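PDB 5BY3: BtGH115A from Bacteroides thetaiotaomicron, which acts as a family GH115 4-O-methyl-alpha-glucuronidase with specificity for decorated arabinogalactans. Local coordinates for residues 706-711 against 761-766; 21-26 against 143-148; 531-536 against 565-570; 246-251 against 277-282. One frame throughout, in Å; residues are numbered along the deposited sequence.

Contact 1. Residues 706-711 against 761-766; sequences KLRFTV and ALDEGV
A761 pairs with F709 as an antiparallel non-hydrogen-bonded couple, their CA atoms 4.7 Å apart, and leads into L762, whose backbone N bonds R708 O; from this last step of the ladder segment 761-766 turns off the sheet. The bond from L762 N to R708 O, 3.1 Å long, is fairly straight (161°). The L762 side chain lies at about a right angle to those of T710 and R708: L762 CD1 meets T710 CG2 at 3.6 Å, while CD2 comes up to CG of the arginine. D763 OD2 accepts R708 N at 2.8 Å through its anti lone pair and also takes a weak bond from NE of the same arginine. A chi1 of 63° puts R708 CG between the backbone N and the carbonyl carbon, 3.2 Å from D763 OD2, and bends further along the chain bring NE to the same oxygen. D763 OD1 offers its syn lone pair to R708 NH2 at 3.3 Å, completing a salt bridge in which guanidinium and carboxylate are twisted 39° apart. G765, the centre of an inverse gamma turn, brings its O within 3.5 Å of L707 CD2, and V766 CG2 reaches the same methyl at 4.2 Å. Strand 708-713 runs between strands 755-761 and 719-722, and F709 packs on I694 and L696 of strand 689-696 in the second sheet, an arrangement consistent with the beta-sandwich of galactose-binding-like domains.

Contact 2. Residues 21-26 against 143-148; sequences VLQSGQ and KETFRL
L22 and F146 form the hydrogen-bonded pair at the middle of a two-stranded antiparallel ribbon whose axes lie 4.8 Å apart, L22 N reaching F146 O at 2.8 Å and F146 N returning to L22 O at 3.1 Å. A third backbone bond, from S24 N to E144 O at 3.0 Å, carries the pairing one step beyond the strands. L22 and F146 put their side chains on the same buried face, where L22 rests on L51 and L55 of helix 38-55 and F146 on L127. The other face holds V21, Q23, T145 and R147. There V21 and R147 lie side by side, CG2 of the valine 4.0 Å from CG of the arginine. The Q23 chain leaves with CG anti to the backbone N (chi1 157°) and then bends; its OE1 touches T145 CG2 at 3.5 Å, and its NE2 donates to S24 O at 2.8 Å, bracing the type II turn from Q23 to Q26. The chemistry is thus divided by face: backbone bonds hold the ribbon together, aliphatic and aromatic groups seat it on the helix and loop beneath, and a largely exposed layer of polar and charged side chains, relieved by V21, meets the solvent.

Contact 3. Residues 531-536 against 565-570; sequences NAYSEL and AATQMN
In N570, chi1 of -80° sets CG anti to its own carbonyl carbon, beside the backbone N, and brings the amide against Y533, with N570 CG 3.3 Å from CE2 of the ring. The methyl CG2 of T567 comes within 3.9 Å of Y533 CB as the two side chains slide past each other in opposite directions. T567 OG1, which bonds back to V563 O, lies 3.6 Å from Y533 CD1. T567 thus touches the ring at CD1 and N570 at CE2 and CD2, so the two residues flank it. A566 adds its CB, 4.2 Å from Y533 CE1, and its carbonyl group sits over one face of the ring, displaced toward the rim.

The N570 amide meets the phenol ring obliquely, the planes 42° apart, and its polar atoms are well employed. N570 ND2 donates to A566 O at 3.0 Å, which also takes the helical bond from N570 N, the two donors arriving from opposite faces of the carbonyl plane. N570 ND2 also donates to a water at 3.0 Å, and this water is hydrogen-bonded to Y533 OH at 2.9 Å, linking the two helices. OD1 accepts from R529 NE, fixing the amide's orientation.

Y533 also touches L492 of helix 476-495, while M569 and Q568 lean on helix 587-603. The helix segments run antiparallel at 150°, an up-down hairpin of neighbouring helices 523-543 and 552-580 within a helical bundle.

Contact 4. Residues 246-251 against 277-282; sequences PMACNA and EDRVKE
R279 donates through NH1 to A248 O at 2.9 Å, the oxygen lying close to the guanidinium plane at its edge. The aliphatic part of the arginine is lined by the same loop: M247 O stands 3.4 Å from R279 CG, A248 CB is 4.0 Å from that CG, and C249 SG touches R279 CB at 3.6 Å. Beside this group M247, a selenomethionine, crosses V280 obliquely, with M247 CE 3.3 Å from CG2 of the valine.

Beyond these contacts lie the groups that hold the guanidinium in place. CG of R279 stands anti to the backbone N (chi1 166°), and further bends along the chain turn its head back toward E282 of its own helix, where R279 NE donates to E282 OE2 at 2.8 Å in a salt bridge. NH2 forms a second salt bridge with E254 of helix 251-258. E254 in turn accepts N250 N, while N250 OD1 caps G253 N at the start of that helix, so the loop that receives NH1 is itself tied to the carboxylate that receives NH2.

Each of the three guanidinium nitrogens thus has a partner: a backbone carbonyl and two carboxylates. R279 is buried; E254 and E282 would more than offset its charge, and nearby R258 may take up part of the excess, so that a polar link joins the loop after barrel strand 238-239 to helix 265-283 beside the M247-V280 contact.

How the contacts relate
From the N terminus, contact 2 closes first: strand 145-148 returns to strand 20-23, joining the ends of a long excursion that includes strands 28-31, 59-62, 68-72, 96-100 and 106-110. Contact 4 follows inside the TIM-barrel family region, closing a mostly helical stretch of 25 residues between the loop after strand 238-239 and helix 265-283. Contact 3 then pairs consecutive helices 523-543 and 552-580, and contact 1 closes a 49-residue excursion through strands 719-722, 741-748 and 755-761 and helix 730-738 of the C-terminal beta domain. The four lie in series without nesting, crossing or touching. Contacts 1 and 2 lie on opposite sides of the chain's centre, their own centres about 57 Å apart.

Contact 1. Residues 706-711 against 761-766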
# COMPACT_ATOMS: atom_id res chain seq x y z
N LYS A 706 -18.31 -17.55 -1.74
CA LYS A 706 -18.73 -17.95 -3.08
C LYS A 706 -18.30 -17.28 -4.37
O LYS A 706 -17.74 -17.98 -5.19
CB LYS A 706 -20.17 -18.46 -3.09
CG LYS A 706 -20.26 -19.93 -2.69
CD LYS A 706 -20.05 -20.86 -3.90
CE LYS A 706 -18.65 -21.45 -3.99
NZ LYS A 706 -18.52 -22.42 -5.12
N LEU A 707 -18.53 -15.99 -4.60
CA LEU A 707 -18.30 -15.39 -6.00
C LEU A 707 -18.70 -16.19 -7.26
O LEU A 707 -17.86 -16.87 -7.88
CB LEU A 707 -16.87 -14.90 -6.23
CG LEU A 707 -16.34 -13.66 -5.51
CD1 LEU A 707 -14.87 -13.46 -5.89
CD2 LEU A 707 -17.20 -12.43 -5.78
N ARG A 708 -19.96 -16.05 -7.68
CA ARG A 708 -20.37 -16.65 -8.95
C ARG A 708 -21.32 -15.83 -9.85
O ARG A 708 -21.88 -14.83 -9.45
CB ARG A 708 -20.90 -18.08 -8.71
CG ARG A 708 -22.13 -18.19 -7.85
CD ARG A 708 -21.98 -19.30 -6.84
NE ARG A 708 -22.52 -18.77 -5.60
CZ ARG A 708 -23.70 -19.07 -5.08
NH1 ARG A 708 -24.50 -19.98 -5.65
NH2 ARG A 708 -24.06 -18.48 -3.94
N PHE A 709 -21.43 -16.27 -11.10
CA PHE A 709 -22.29 -15.62 -12.09
C PHE A 709 -23.05 -16.66 -12.90
O PHE A 709 -22.81 -17.84 -12.76
CB PHE A 709 -21.50 -14.64 -12.99
CG PHE A 709 -20.38 -15.26 -13.79
CD1 PHE A 709 -19.08 -15.34 -13.26
CD2 PHE A 709 -20.60 -15.74 -15.09
CE1 PHE A 709 -18.03 -15.90 -14.00
CE2 PHE A 709 -19.55 -16.29 -15.84
CZ PHE A 709 -18.27 -16.38 -15.30
N THR A 710 -24.01 -16.21 -13.71
CA THR A 710 -24.69 -17.12 -14.62
C THR A 710 -24.53 -16.55 -16.00
O THR A 710 -24.59 -15.32 -16.18
CB THR A 710 -26.19 -17.30 -14.31
OG1 THR A 710 -26.94 -16.17 -14.76
CG2 THR A 710 -26.44 -17.56 -12.82
N VAL A 711 -24.29 -17.44 -16.96
CA VAL A 711 -24.29 -17.11 -18.39
C VAL A 711 -25.51 -17.71 -19.08
O VAL A 711 -25.86 -18.88 -18.86
CB VAL A 711 -23.03 -17.65 -19.08
CG1 VAL A 711 -22.19 -16.53 -19.64
CG2 VAL A 711 -22.23 -18.51 -18.12
N ALA A 761 -24.97 -11.45 -11.89
CA ALA A 761 -24.23 -11.65 -10.65
C ALA A 761 -25.09 -12.31 -9.58
O ALA A 761 -26.19 -11.81 -9.28
CB ALA A 761 -23.73 -10.32 -10.11
N LEU A 762 -24.57 -13.40 -9.00
CA LEU A 762 -25.20 -14.08 -7.86
C LEU A 762 -24.67 -13.68 -6.48
O LEU A 762 -25.37 -13.83 -5.48
CB LEU A 762 -25.09 -15.61 -8.02
CG LEU A 762 -26.26 -16.39 -8.65
CD1 LEU A 762 -26.98 -15.65 -9.77
CD2 LEU A 762 -25.73 -17.74 -9.14
N ASP A 763 -23.44 -13.18 -6.43
CA ASP A 763 -22.82 -12.78 -5.17
C ASP A 763 -22.40 -11.33 -5.21
O ASP A 763 -22.47 -10.69 -6.28
CB ASP A 763 -21.65 -13.70 -4.82
CG ASP A 763 -22.09 -15.14 -4.66
OD1 ASP A 763 -22.82 -15.44 -3.67
OD2 ASP A 763 -21.74 -15.98 -5.51
N GLU A 764 -21.98 -10.83 -4.05
CA GLU A 764 -21.69 -9.42 -3.83
C GLU A 764 -20.63 -8.81 -4.78
O GLU A 764 -21.02 -8.17 -5.78
CB GLU A 764 -21.38 -9.16 -2.35
CG GLU A 764 -21.73 -7.74 -1.91
CD GLU A 764 -22.31 -7.67 -0.50
OE1 GLU A 764 -23.05 -8.59 -0.10
OE2 GLU A 764 -22.04 -6.68 0.21
N GLY A 765 -19.34 -9.00 -4.51
CA GLY A 765 -18.30 -8.19 -5.18
C GLY A 765 -17.77 -8.73 -6.50
O GLY A 765 -16.58 -9.09 -6.60
N VAL A 766 -18.67 -8.79 -7.50
CA VAL A 766 -18.41 -9.39 -8.82
C VAL A 766 -18.03 -8.28 -9.76
O VAL A 766 -18.84 -7.35 -9.99
CB VAL A 766 -19.67 -10.06 -9.39
CG1 VAL A 766 -19.49 -10.48 -10.84
CG2 VAL A 766 -20.09 -11.23 -8.52

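Contact 2. Residues 21-26 against 143-148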
# COMPACT_ATOMS: atom_id res chain seq x y z
N VAL A 21 -1.90 37.20 8.34
CA VAL A 21 -0.92 37.55 7.29
C VAL A 21 0.48 37.26 7.85
O VAL A 21 0.79 37.63 8.97
CB VAL A 21 -1.06 39.03 6.81
CG1 VAL A 21 -0.04 39.36 5.72
CG2 VAL A 21 -2.44 39.34 6.23
N LEU A 22 1.28 36.54 7.09
CA LEU A 22 2.69 36.32 7.41
C LEU A 22 3.55 36.81 6.24
O LEU A 22 3.48 36.24 5.16
CB LEU A 22 2.96 34.84 7.61
CG LEU A 22 2.67 34.12 8.92
CD1 LEU A 22 3.48 32.84 8.89
CD2 LEU A 22 3.01 34.92 10.17
N GLN A 23 4.32 37.87 6.44
CA GLN A 23 5.16 38.45 5.36
C GLN A 23 6.48 37.66 5.32
O GLN A 23 7.05 37.39 6.36
CB GLN A 23 5.36 39.98 5.58
CG GLN A 23 6.59 40.64 4.93
CD GLN A 23 6.59 40.58 3.40
OE1 GLN A 23 5.60 40.97 2.74
NE2 GLN A 23 7.70 40.10 2.82
N SER A 24 6.96 37.28 4.13
CA SER A 24 8.25 36.55 4.06
C SER A 24 9.44 37.40 4.53
O SER A 24 9.36 38.61 4.54
CB SER A 24 8.53 35.96 2.66
OG SER A 24 9.09 36.90 1.76
N GLY A 25 10.54 36.76 4.91
CA GLY A 25 11.71 37.47 5.40
C GLY A 25 11.61 37.85 6.86
O GLY A 25 12.63 38.20 7.46
N GLN A 26 10.40 37.77 7.44
CA GLN A 26 10.11 38.23 8.80
C GLN A 26 9.89 37.08 9.79
O GLN A 26 9.29 36.07 9.40
CB GLN A 26 8.84 39.10 8.82
CG GLN A 26 9.13 40.58 8.71
CD GLN A 26 7.91 41.42 8.42
OE1 GLN A 26 6.81 41.16 8.94
NE2 GLN A 26 8.10 42.46 7.60
N LYS A 143 7.52 31.47 -0.88
CA LYS A 143 6.41 32.38 -1.03
C LYS A 143 6.74 33.76 -0.55
O LYS A 143 7.51 33.95 0.39
CB LYS A 143 5.18 31.85 -0.31
CG LYS A 143 4.34 30.97 -1.21
CD LYS A 143 3.70 29.85 -0.44
CE LYS A 143 2.47 30.31 0.28
NZ LYS A 143 1.52 29.29 -0.21
N GLU A 144 6.15 34.74 -1.21
CA GLU A 144 6.28 36.12 -0.80
C GLU A 144 5.46 36.45 0.42
O GLU A 144 5.98 37.10 1.32
CB GLU A 144 5.93 37.06 -1.95
CG GLU A 144 7.17 37.66 -2.58
CD GLU A 144 8.02 38.49 -1.61
OE1 GLU A 144 7.45 39.36 -0.89
OE2 GLU A 144 9.26 38.27 -1.56
N THR A 145 4.18 36.06 0.43
CA THR A 145 3.31 36.17 1.62
C THR A 145 2.43 34.92 1.74
O THR A 145 2.15 34.23 0.75
CB THR A 145 2.35 37.37 1.58
OG1 THR A 145 1.60 37.31 0.38
CG2 THR A 145 3.08 38.72 1.66
N PHE A 146 2.04 34.64 2.97
CA PHE A 146 1.03 33.65 3.29
C PHE A 146 -0.11 34.33 4.02
O PHE A 146 0.10 34.91 5.09
CB PHE A 146 1.62 32.53 4.13
CG PHE A 146 0.60 31.53 4.56
CD1 PHE A 146 -0.03 30.71 3.61
CD2 PHE A 146 0.26 31.40 5.90
CE1 PHE A 146 -0.99 29.78 4.01
CE2 PHE A 146 -0.69 30.47 6.29
CZ PHE A 146 -1.32 29.67 5.34
N ARG A 147 -1.32 34.20 3.46
CA ARG A 147 -2.52 34.97 3.85
C ARG A 147 -3.74 34.07 3.92
O ARG A 147 -4.21 33.58 2.89
CB ARG A 147 -2.77 36.05 2.81
CG ARG A 147 -3.79 37.09 3.19
CD ARG A 147 -4.84 37.23 2.10
NE ARG A 147 -4.26 37.55 0.77
CZ ARG A 147 -4.78 37.16 -0.39
NH1 ARG A 147 -5.88 36.40 -0.41
NH2 ARG A 147 -4.21 37.51 -1.54
N LEU A 148 -4.23 33.85 5.14
CA LEU A 148 -5.51 33.19 5.40
C LEU A 148 -6.59 34.17 5.89
O LEU A 148 -6.33 35.05 6.73
CB LEU A 148 -5.34 32.10 6.47
CG LEU A 148 -4.60 30.77 6.29
CD1 LEU A 148 -4.73 30.00 7.60
CD2 LEU A 148 -5.11 29.92 5.14

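Contact 3. Residues 531-536 against 565-570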
# COMPACT_ATOMS: atom_id res chain seq x y z
N ASN A 531 5.46 -0.96 -28.25
CA ASN A 531 5.25 0.39 -28.75
C ASN A 531 4.57 1.33 -27.80
O ASN A 531 4.96 2.51 -27.74
CB ASN A 531 4.50 0.40 -30.08
CG ASN A 531 5.46 0.32 -31.26
OD1 ASN A 531 5.93 1.35 -31.76
ND2 ASN A 531 5.81 -0.89 -31.66
N ALA A 532 3.56 0.82 -27.08
CA ALA A 532 2.89 1.59 -26.03
C ALA A 532 3.96 2.04 -25.03
O ALA A 532 4.00 3.21 -24.68
CB ALA A 532 1.76 0.79 -25.35
N TYR A 533 4.87 1.14 -24.66
CA TYR A 533 5.98 1.48 -23.77
C TYR A 533 6.97 2.49 -24.38
O TYR A 533 7.35 3.47 -23.72
CB TYR A 533 6.70 0.24 -23.20
CG TYR A 533 6.14 -0.29 -21.87
CD1 TYR A 533 6.05 0.53 -20.75
CD2 TYR A 533 5.72 -1.61 -21.74
CE1 TYR A 533 5.57 0.05 -19.56
CE2 TYR A 533 5.21 -2.10 -20.55
CZ TYR A 533 5.17 -1.28 -19.46
OH TYR A 533 4.67 -1.75 -18.29
N SER A 534 7.35 2.27 -25.64
CA SER A 534 8.11 3.26 -26.40
C SER A 534 7.55 4.70 -26.29
O SER A 534 8.31 5.63 -25.97
CB SER A 534 8.29 2.85 -27.87
OG SER A 534 9.36 1.92 -27.99
N GLU A 535 6.26 4.87 -26.54
CA GLU A 535 5.62 6.19 -26.48
C GLU A 535 5.73 6.79 -25.08
O GLU A 535 6.06 7.97 -24.93
CB GLU A 535 4.16 6.17 -26.97
CG GLU A 535 3.95 5.80 -28.45
CD GLU A 535 4.49 6.85 -29.44
OE1 GLU A 535 3.98 8.00 -29.48
OE2 GLU A 535 5.42 6.52 -30.21
N LEU A 536 5.53 5.95 -24.06
CA LEU A 536 5.72 6.34 -22.67
C LEU A 536 7.12 6.87 -22.35
O LEU A 536 7.30 7.96 -21.78
CB LEU A 536 5.30 5.19 -21.73
CG LEU A 536 3.83 4.73 -21.73
CD1 LEU A 536 3.55 4.00 -20.45
CD2 LEU A 536 2.82 5.87 -21.90
N ALA A 565 12.31 2.44 -16.36
CA ALA A 565 12.71 1.12 -15.80
C ALA A 565 11.79 0.04 -16.31
O ALA A 565 12.21 -0.96 -16.89
CB ALA A 565 12.71 1.15 -14.28
N ALA A 566 10.50 0.31 -16.18
CA ALA A 566 9.47 -0.59 -16.67
C ALA A 566 9.55 -0.87 -18.17
O ALA A 566 9.37 -2.03 -18.61
CB ALA A 566 8.10 -0.05 -16.27
N THR A 567 9.81 0.19 -18.97
CA THR A 567 9.93 0.07 -20.42
C THR A 567 11.07 -0.90 -20.79
O THR A 567 10.91 -1.81 -21.62
CB THR A 567 10.22 1.44 -21.05
OG1 THR A 567 9.15 2.36 -20.73
CG2 THR A 567 10.43 1.32 -22.62
N GLN A 568 12.20 -0.70 -20.11
CA GLN A 568 13.42 -1.41 -20.41
C GLN A 568 13.38 -2.87 -19.96
O GLN A 568 14.08 -3.73 -20.55
CB GLN A 568 14.64 -0.65 -19.82
CG GLN A 568 14.96 0.68 -20.51
CD GLN A 568 15.13 0.54 -22.02
OE1 GLN A 568 15.90 -0.31 -22.50
NE2 GLN A 568 14.39 1.33 -22.77
N MSE A 569 12.56 -3.14 -18.93
CA MSE A 569 12.27 -4.51 -18.49
C MSE A 569 11.44 -5.19 -19.52
O MSE A 569 11.71 -6.34 -19.89
CB MSE A 569 11.56 -4.53 -17.13
CG MSE A 569 11.51 -5.88 -16.39
SE MSE A 569 13.28 -6.66 -15.91
CE MSE A 569 14.37 -5.52 -14.74
N ASN A 570 10.40 -4.51 -20.02
CA ASN A 570 9.58 -5.11 -21.06
C ASN A 570 10.40 -5.36 -22.32
O ASN A 570 10.36 -6.44 -22.89
CB ASN A 570 8.28 -4.34 -21.27
CG ASN A 570 7.24 -4.70 -20.21
OD1 ASN A 570 6.25 -5.36 -20.52
ND2 ASN A 570 7.48 -4.28 -18.95
O HOH W 1 5.29 -4.19 -16.89

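Contact 4. Residues 246-251 against 277-282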
# COMPACT_ATOMS: atom_id res chain seq x y z
N PRO A 246 4.63 -11.17 18.29
CA PRO A 246 3.69 -11.03 19.39
C PRO A 246 4.00 -10.01 20.43
O PRO A 246 3.07 -9.33 20.87
CB PRO A 246 3.70 -12.41 20.05
CG PRO A 246 4.16 -13.34 18.99
CD PRO A 246 5.17 -12.54 18.22
N MSE A 247 5.26 -9.86 20.86
CA MSE A 247 4.79 -8.99 22.01
C MSE A 247 5.68 -7.83 22.01
O MSE A 247 6.61 -7.77 22.83
CB MSE A 247 4.78 -9.56 23.46
CG MSE A 247 3.68 -10.55 23.80
SE MSE A 247 2.04 -9.59 24.32
CE MSE A 247 2.85 -8.98 25.98
N ALA A 248 5.45 -6.92 21.08
CA ALA A 248 6.49 -5.96 20.66
C ALA A 248 7.84 -6.69 20.43
O ALA A 248 8.91 -6.08 20.48
CB ALA A 248 6.62 -4.86 21.70
N CYS A 249 7.75 -7.99 20.14
CA CYS A 249 8.88 -8.92 20.18
C CYS A 249 9.20 -9.53 18.84
O CYS A 249 8.51 -10.42 18.35
CB CYS A 249 8.64 -10.02 21.22
SG CYS A 249 9.42 -9.66 22.80
N ASN A 250 10.28 -9.04 18.26
CA ASN A 250 10.75 -9.55 16.99
C ASN A 250 11.49 -10.90 17.17
O ASN A 250 12.70 -10.92 17.38
CB ASN A 250 11.63 -8.48 16.30
CG ASN A 250 12.35 -9.01 15.06
OD1 ASN A 250 12.20 -10.18 14.68
ND2 ASN A 250 13.16 -8.16 14.45
N ALA A 251 10.76 -12.00 17.07
CA ALA A 251 11.35 -13.33 17.20
C ALA A 251 12.44 -13.57 16.16
O ALA A 251 13.55 -14.03 16.49
CB ALA A 251 10.27 -14.35 17.09
N GLU A 277 8.27 -11.08 28.41
CA GLU A 277 8.20 -10.30 29.65
C GLU A 277 9.22 -9.19 29.76
O GLU A 277 8.88 -8.06 30.11
CB GLU A 277 8.31 -11.21 30.88
CG GLU A 277 8.48 -10.48 32.21
CD GLU A 277 8.64 -11.43 33.38
OE1 GLU A 277 7.70 -11.52 34.21
OE2 GLU A 277 9.71 -12.08 33.45
N ASP A 278 10.48 -9.51 29.47
CA ASP A 278 11.54 -8.53 29.62
C ASP A 278 11.23 -7.29 28.81
O ASP A 278 11.49 -6.17 29.25
CB ASP A 278 12.87 -9.13 29.19
CG ASP A 278 13.31 -10.30 30.07
OD1 ASP A 278 12.66 -10.51 31.13
OD2 ASP A 278 14.31 -10.99 29.70
N ARG A 279 10.62 -7.52 27.64
CA ARG A 279 10.29 -6.50 26.65
C ARG A 279 9.10 -5.65 27.09
O ARG A 279 9.19 -4.44 27.08
CB ARG A 279 10.03 -7.17 25.29
CG ARG A 279 9.35 -6.31 24.24
CD ARG A 279 10.17 -5.09 23.80
NE ARG A 279 11.60 -5.33 23.72
CZ ARG A 279 12.20 -5.95 22.72
NH1 ARG A 279 11.49 -6.40 21.68
NH2 ARG A 279 13.50 -6.12 22.74
N VAL A 280 7.99 -6.29 27.44
CA VAL A 280 6.84 -5.61 28.03
C VAL A 280 7.25 -4.71 29.22
O VAL A 280 6.71 -3.63 29.36
CB VAL A 280 5.76 -6.61 28.45
CG1 VAL A 280 4.46 -5.93 28.83
CG2 VAL A 280 5.52 -7.61 27.34
N LYS A 281 8.22 -5.15 30.03
CA LYS A 281 8.80 -4.37 31.13
C LYS A 281 9.39 -3.04 30.66
O LYS A 281 9.06 -2.00 31.22
CB LYS A 281 9.88 -5.16 31.88
CG LYS A 281 9.38 -6.14 32.93
CD LYS A 281 10.48 -6.42 33.95
CE LYS A 281 10.15 -7.65 34.79
NZ LYS A 281 11.21 -8.03 35.77
N GLU A 282 10.24 -3.07 29.64
CA GLU A 282 10.99 -1.86 29.24
C GLU A 282 10.20 -0.85 28.38
O GLU A 282 10.69 0.26 28.10
CB GLU A 282 12.30 -2.26 28.55
CG GLU A 282 12.10 -2.95 27.22
CD GLU A 282 13.40 -3.25 26.49
OE1 GLU A 282 14.50 -2.98 27.04
OE2 GLU A 282 13.31 -3.75 25.36